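Local structure of protein ten1 (Schizosaccharomyces pombe, 3KF6) at residues 5-10 with 22-26; 33-38 with 49-55. The protein pairs with Stn1 in an Rpa2-Rpa3-like telomeric complex, binds single-stranded telomeric DNA and is required for telomere maintenance. All blocks are in the same frame, centred on the assembly; numbering follows the deposited sequence.

Interaction 1. Residues 5-10 with 22-26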
# COMPACT_ATOMS: atom_id res chain seq x y z
N ASP B 5 4.54 6.67 8.35
CA ASP B 5 5.27 5.41 8.29
C ASP B 5 4.53 4.38 7.45
O ASP B 5 3.30 4.40 7.36
CB ASP B 5 5.53 4.87 9.71
CG ASP B 5 4.27 4.79 10.57
OD1 ASP B 5 3.40 5.67 10.47
OD2 ASP B 5 4.16 3.84 11.37
N SER B 6 5.30 3.51 6.80
CA SER B 6 4.76 2.46 5.95
C SER B 6 4.41 1.23 6.78
O SER B 6 5.17 0.82 7.65
CB SER B 6 5.79 2.08 4.88
OG SER B 6 5.31 1.05 4.04
N ALA B 7 3.25 0.64 6.50
CA ALA B 7 2.81 -0.53 7.23
C ALA B 7 3.58 -1.80 6.86
O ALA B 7 4.04 -1.95 5.72
CB ALA B 7 1.31 -0.75 7.00
N LYS B 8 3.77 -2.68 7.83
CA LYS B 8 4.44 -3.95 7.60
C LYS B 8 3.34 -4.95 7.28
O LYS B 8 2.44 -5.17 8.11
CB LYS B 8 5.20 -4.43 8.84
CG LYS B 8 6.60 -3.86 8.97
CD LYS B 8 7.26 -4.32 10.26
CE LYS B 8 7.35 -5.83 10.37
NZ LYS B 8 7.88 -6.25 11.71
N LEU B 9 3.39 -5.54 6.10
CA LEU B 9 2.40 -6.52 5.67
C LEU B 9 2.76 -7.87 6.28
O LEU B 9 3.78 -8.46 5.93
CB LEU B 9 2.39 -6.61 4.14
CG LEU B 9 1.38 -7.55 3.49
CD1 LEU B 9 -0.04 -7.12 3.84
CD2 LEU B 9 1.60 -7.53 1.98
N ILE B 10 1.91 -8.35 7.18
CA ILE B 10 2.17 -9.62 7.87
C ILE B 10 0.93 -10.48 8.07
O ILE B 10 -0.17 -10.10 7.69
CB ILE B 10 2.73 -9.35 9.27
CG1 ILE B 10 1.70 -8.56 10.09
CG2 ILE B 10 4.04 -8.58 9.18
CD1 ILE B 10 2.08 -8.38 11.55
N GLN B 22 4.47 -0.19 16.17
CA GLN B 22 4.72 -0.45 14.76
C GLN B 22 3.41 -0.54 13.98
O GLN B 22 2.45 -1.16 14.44
CB GLN B 22 5.50 -1.75 14.66
CG GLN B 22 5.96 -2.16 13.30
CD GLN B 22 6.81 -3.41 13.39
OE1 GLN B 22 7.90 -3.39 13.96
NE2 GLN B 22 6.30 -4.51 12.85
N LYS B 23 3.36 0.10 12.81
CA LYS B 23 2.16 0.05 11.98
C LYS B 23 2.15 -1.28 11.24
O LYS B 23 3.14 -1.65 10.62
CB LYS B 23 2.14 1.20 10.98
CG LYS B 23 0.89 1.20 10.09
CD LYS B 23 0.90 2.37 9.11
CE LYS B 23 0.80 3.71 9.81
NZ LYS B 23 0.84 4.85 8.85
N LEU B 24 1.02 -1.98 11.29
CA LEU B 24 0.91 -3.29 10.66
C LEU B 24 -0.31 -3.40 9.77
O LEU B 24 -1.33 -2.75 10.02
CB LEU B 24 0.78 -4.37 11.74
CG LEU B 24 1.76 -4.35 12.91
CD1 LEU B 24 1.30 -5.35 13.98
CD2 LEU B 24 3.16 -4.69 12.41
N ARG B 25 -0.21 -4.21 8.73
CA ARG B 25 -1.36 -4.45 7.86
C ARG B 25 -1.55 -5.96 7.78
O ARG B 25 -0.60 -6.71 7.51
CB ARG B 25 -1.16 -3.89 6.45
CG ARG B 25 -2.30 -4.34 5.54
CD ARG B 25 -2.18 -3.87 4.11
NE ARG B 25 -3.09 -4.63 3.25
CZ ARG B 25 -3.36 -4.30 1.99
NH1 ARG B 25 -2.80 -3.23 1.44
NH2 ARG B 25 -4.20 -5.05 1.28
N PHE B 26 -2.77 -6.42 8.04
CA PHE B 26 -3.06 -7.85 8.00
C PHE B 26 -4.52 -8.13 7.70
O PHE B 26 -5.38 -7.25 7.82
CB PHE B 26 -2.67 -8.52 9.33
CG PHE B 26 -3.29 -7.88 10.53
CD1 PHE B 26 -2.67 -6.81 11.17
CD2 PHE B 26 -4.51 -8.34 11.03
CE1 PHE B 26 -3.25 -6.21 12.29
CE2 PHE B 26 -5.10 -7.74 12.14
CZ PHE B 26 -4.47 -6.68 12.77
O HOH W 1 5.68 1.74 12.02
O HOH W 2 5.74 -0.70 10.10
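Lys23 reaches back along residues 5-7 and ends at Asp5, where its NZ donates to the backbone O of Asp5 at 2.9 Å and forms a salt bridge with OD1 at 3.1 Å. The lysine is extended from its backbone (chi1 -180°, CG opposite N) and bends once, at chi3, so that CG lies against Ala7 CB, 3.7 Å off. NZ meets the carboxylate from above its plane and takes a third acceptor, Leu2 O, while OD2 is salt-bridged to Arg71; three acceptors thus hold the ammonium of this largely buried lysine. One water joins Asp5 OD2 to Lys23 N, and a second bridges Ser6 O and Lys23 O. Beyond them the chains run parallel: Lys8 N donates to Lys23 O, Arg25 N to Lys8 O at 2.9 Å, and Ile10 N to Arg25 O with an N-H...O angle of 171°. The packed part sets Ala7, Leu9 and Ile10 against Lys23, Leu24 and Arg25, all buried. Leu9 CD1 lies 3.9 Å from Arg25 CD, the side chains running alongside each other toward Trp136 and Glu132 of the Stn1 chain, the latter salt-bridged to Arg25. On the face of Lys8 and Leu24, Leu24 CD2 is met by Ile10 CD1 at 3.9 Å; the Phe26 ring leads away toward Val47 and Cys49 of strand 45-50. The solvent side is looser: exposed Lys8 crosses partly exposed Gln22 at about a right angle. A short N-terminal strand paired in parallel with the long strand 23-34, the first strand of the barrel, fits the OB fold.

Interaction 2. Residues 33-38 with 49-55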
# COMPACT_ATOMS: atom_id res chain seq x y z
N TYR B 33 -17.37 -9.37 17.91
CA TYR B 33 -17.30 -7.92 17.93
C TYR B 33 -18.13 -7.39 19.10
O TYR B 33 -19.35 -7.25 18.98
CB TYR B 33 -17.81 -7.38 16.59
CG TYR B 33 -17.87 -5.88 16.46
CD1 TYR B 33 -16.80 -5.07 16.84
CD2 TYR B 33 -18.99 -5.26 15.89
CE1 TYR B 33 -16.83 -3.69 16.65
CE2 TYR B 33 -19.03 -3.88 15.69
CZ TYR B 33 -17.95 -3.10 16.08
OH TYR B 33 -17.98 -1.74 15.88
N LYS B 34 -17.47 -7.11 20.22
CA LYS B 34 -18.16 -6.62 21.42
C LYS B 34 -17.33 -5.63 22.23
O LYS B 34 -16.10 -5.72 22.27
CB LYS B 34 -18.52 -7.80 22.32
CG LYS B 34 -17.31 -8.48 22.94
CD LYS B 34 -17.70 -9.58 23.92
CE LYS B 34 -16.46 -10.18 24.58
NZ LYS B 34 -16.80 -11.24 25.57
N ASN B 35 -18.01 -4.70 22.90
CA ASN B 35 -17.36 -3.71 23.74
C ASN B 35 -16.19 -2.99 23.09
O ASN B 35 -15.15 -2.80 23.72
CB ASN B 35 -16.89 -4.36 25.04
CG ASN B 35 -18.04 -4.72 25.96
OD1 ASN B 35 -17.89 -5.52 26.89
ND2 ASN B 35 -19.20 -4.12 25.73
N GLY B 36 -16.36 -2.58 21.84
CA GLY B 36 -15.31 -1.88 21.13
C GLY B 36 -14.13 -2.75 20.77
O GLY B 36 -13.11 -2.26 20.29
N ILE B 37 -14.27 -4.06 20.99
CA ILE B 37 -13.20 -4.99 20.69
C ILE B 37 -13.59 -5.98 19.60
O ILE B 37 -14.57 -6.71 19.72
CB ILE B 37 -12.76 -5.78 21.95
CG1 ILE B 37 -12.03 -4.84 22.91
CG2 ILE B 37 -11.88 -6.96 21.57
CD1 ILE B 37 -10.82 -4.14 22.30
N LEU B 38 -12.81 -5.99 18.53
CA LEU B 38 -13.03 -6.88 17.40
C LEU B 38 -11.98 -7.98 17.49
O LEU B 38 -10.79 -7.70 17.50
CB LEU B 38 -12.86 -6.10 16.10
CG LEU B 38 -13.47 -6.63 14.80
CD1 LEU B 38 -12.86 -5.84 13.64
CD2 LEU B 38 -13.21 -8.12 14.63
N CYS B 49 -8.51 -6.51 18.27
CA CYS B 49 -8.42 -5.21 17.61
C CYS B 49 -9.37 -4.19 18.22
O CYS B 49 -10.57 -4.43 18.31
CB CYS B 49 -8.73 -5.37 16.12
SG CYS B 49 -7.60 -6.48 15.24
N ASP B 50 -8.82 -3.06 18.63
CA ASP B 50 -9.60 -1.98 19.22
C ASP B 50 -10.12 -1.10 18.10
O ASP B 50 -9.35 -0.42 17.43
CB ASP B 50 -8.73 -1.16 20.17
CG ASP B 50 -9.50 -0.05 20.86
OD1 ASP B 50 -10.36 0.59 20.22
OD2 ASP B 50 -9.24 0.20 22.06
N VAL B 51 -11.43 -1.10 17.89
CA VAL B 51 -12.04 -0.31 16.83
C VAL B 51 -12.95 0.78 17.38
O VAL B 51 -13.77 1.34 16.65
CB VAL B 51 -12.86 -1.19 15.87
CG1 VAL B 51 -11.94 -2.15 15.12
CG2 VAL B 51 -13.91 -1.97 16.65
N THR B 52 -12.79 1.08 18.67
CA THR B 52 -13.59 2.10 19.34
C THR B 52 -13.63 3.44 18.61
O THR B 52 -14.68 4.08 18.54
CB THR B 52 -13.09 2.33 20.78
OG1 THR B 52 -13.13 1.10 21.50
CG2 THR B 52 -13.97 3.35 21.49
N VAL B 53 -12.49 3.88 18.08
CA VAL B 53 -12.43 5.16 17.39
C VAL B 53 -12.81 5.07 15.91
O VAL B 53 -13.08 6.09 15.27
CB VAL B 53 -11.03 5.80 17.47
CG1 VAL B 53 -10.63 6.01 18.92
CG2 VAL B 53 -10.01 4.93 16.74
N VAL B 54 -12.84 3.86 15.37
CA VAL B 54 -13.17 3.68 13.96
C VAL B 54 -14.35 2.73 13.76
O VAL B 54 -14.27 1.75 13.02
CB VAL B 54 -11.93 3.16 13.18
CG1 VAL B 54 -11.50 1.80 13.71
CG2 VAL B 54 -12.23 3.10 11.69
N LEU B 55 -15.47 3.04 14.41
CA LEU B 55 -16.67 2.22 14.29
C LEU B 55 -17.26 2.26 12.88
O LEU B 55 -17.63 3.32 12.38
CB LEU B 55 -17.73 2.68 15.29
CG LEU B 55 -17.77 1.99 16.66
CD1 LEU B 55 -16.41 2.05 17.32
CD2 LEU B 55 -18.81 2.66 17.54
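Leu38 and Cys49 face each other as an antiparallel hydrogen-bonded pair, and both of their backbone groups are satisfied across it: Leu38 N donates to Cys49 O in the carbonyl plane, and Cys49 N returns the bond to Leu38 O, each at 2.7 Å. Cys49 O also receives the CA-H of Ile37, whose non-hydrogen-bonded partner is Asp50. One step on, Val51 N donates to Gly36 O over a longer 3.2 Å. Gly36 belongs to the type I' turn Lys34-Ile37, a tight reversal between strands 23-34 and 37-42 in which Ile37 N donates to Lys34 O at 2.8 Å and Lys34 N to Ile37 O. The positive phi of Gly36 suits glycine, and a CB here would run into Thr52 OG1. The turn sits at the open end of the 37-42/45-50 hairpin, against residues 50-52, in the OB-fold barrel of Ten1. Where strand 45-50 ends, Asp50 closes an Asx turn: OD1 accepts Thr52 N at 2.9 Å, nearly along its C-O axis, and Thr52 OG1 at 3.1 Å from above the carboxylate plane, while OD2 is salt-bridged to Arg73. With an alanine here instead of Asp50, Arg73 would probably lose its carboxylate mate and Thr52 N and OG1 their shared acceptor, leaving the turn free to shift. Val51, buried and also packed on Val80 and Ile83 of strand 77-85, divides its methyls. CG1, anti to the carbonyl carbon (chi1 -66°), packs on Leu38 CD1 at 4.1 Å, whereas CG2 meets the edge of the Tyr33 ring near its plane, 3.4 Å from CE1. Farther out, Tyr33 OH lies 3.8 Å from Leu55 CG, where both residues are exposed.

From the N terminus, interaction 1 comes first: residues 11 to 21 form a loop without helix or strand, and the pairing of 5-10 with 22-26 closes it at the start of strand 23-34. The same strand then carries the chain into interaction 2, whose 33-38 and 49-55 segments close around most of the hairpin 37-42/45-50. The two contacts are in series, neither nested nor crossed, with centres about 19 Å apart. They still touch inside the fold, where Phe26 CZ packs 4.0 Å from Cys49 SG. Interaction 1 ties the N-terminal strand to the sheet beside the Stn1 chain, and interaction 2 joins the far end of strand 23-34 to the hairpin.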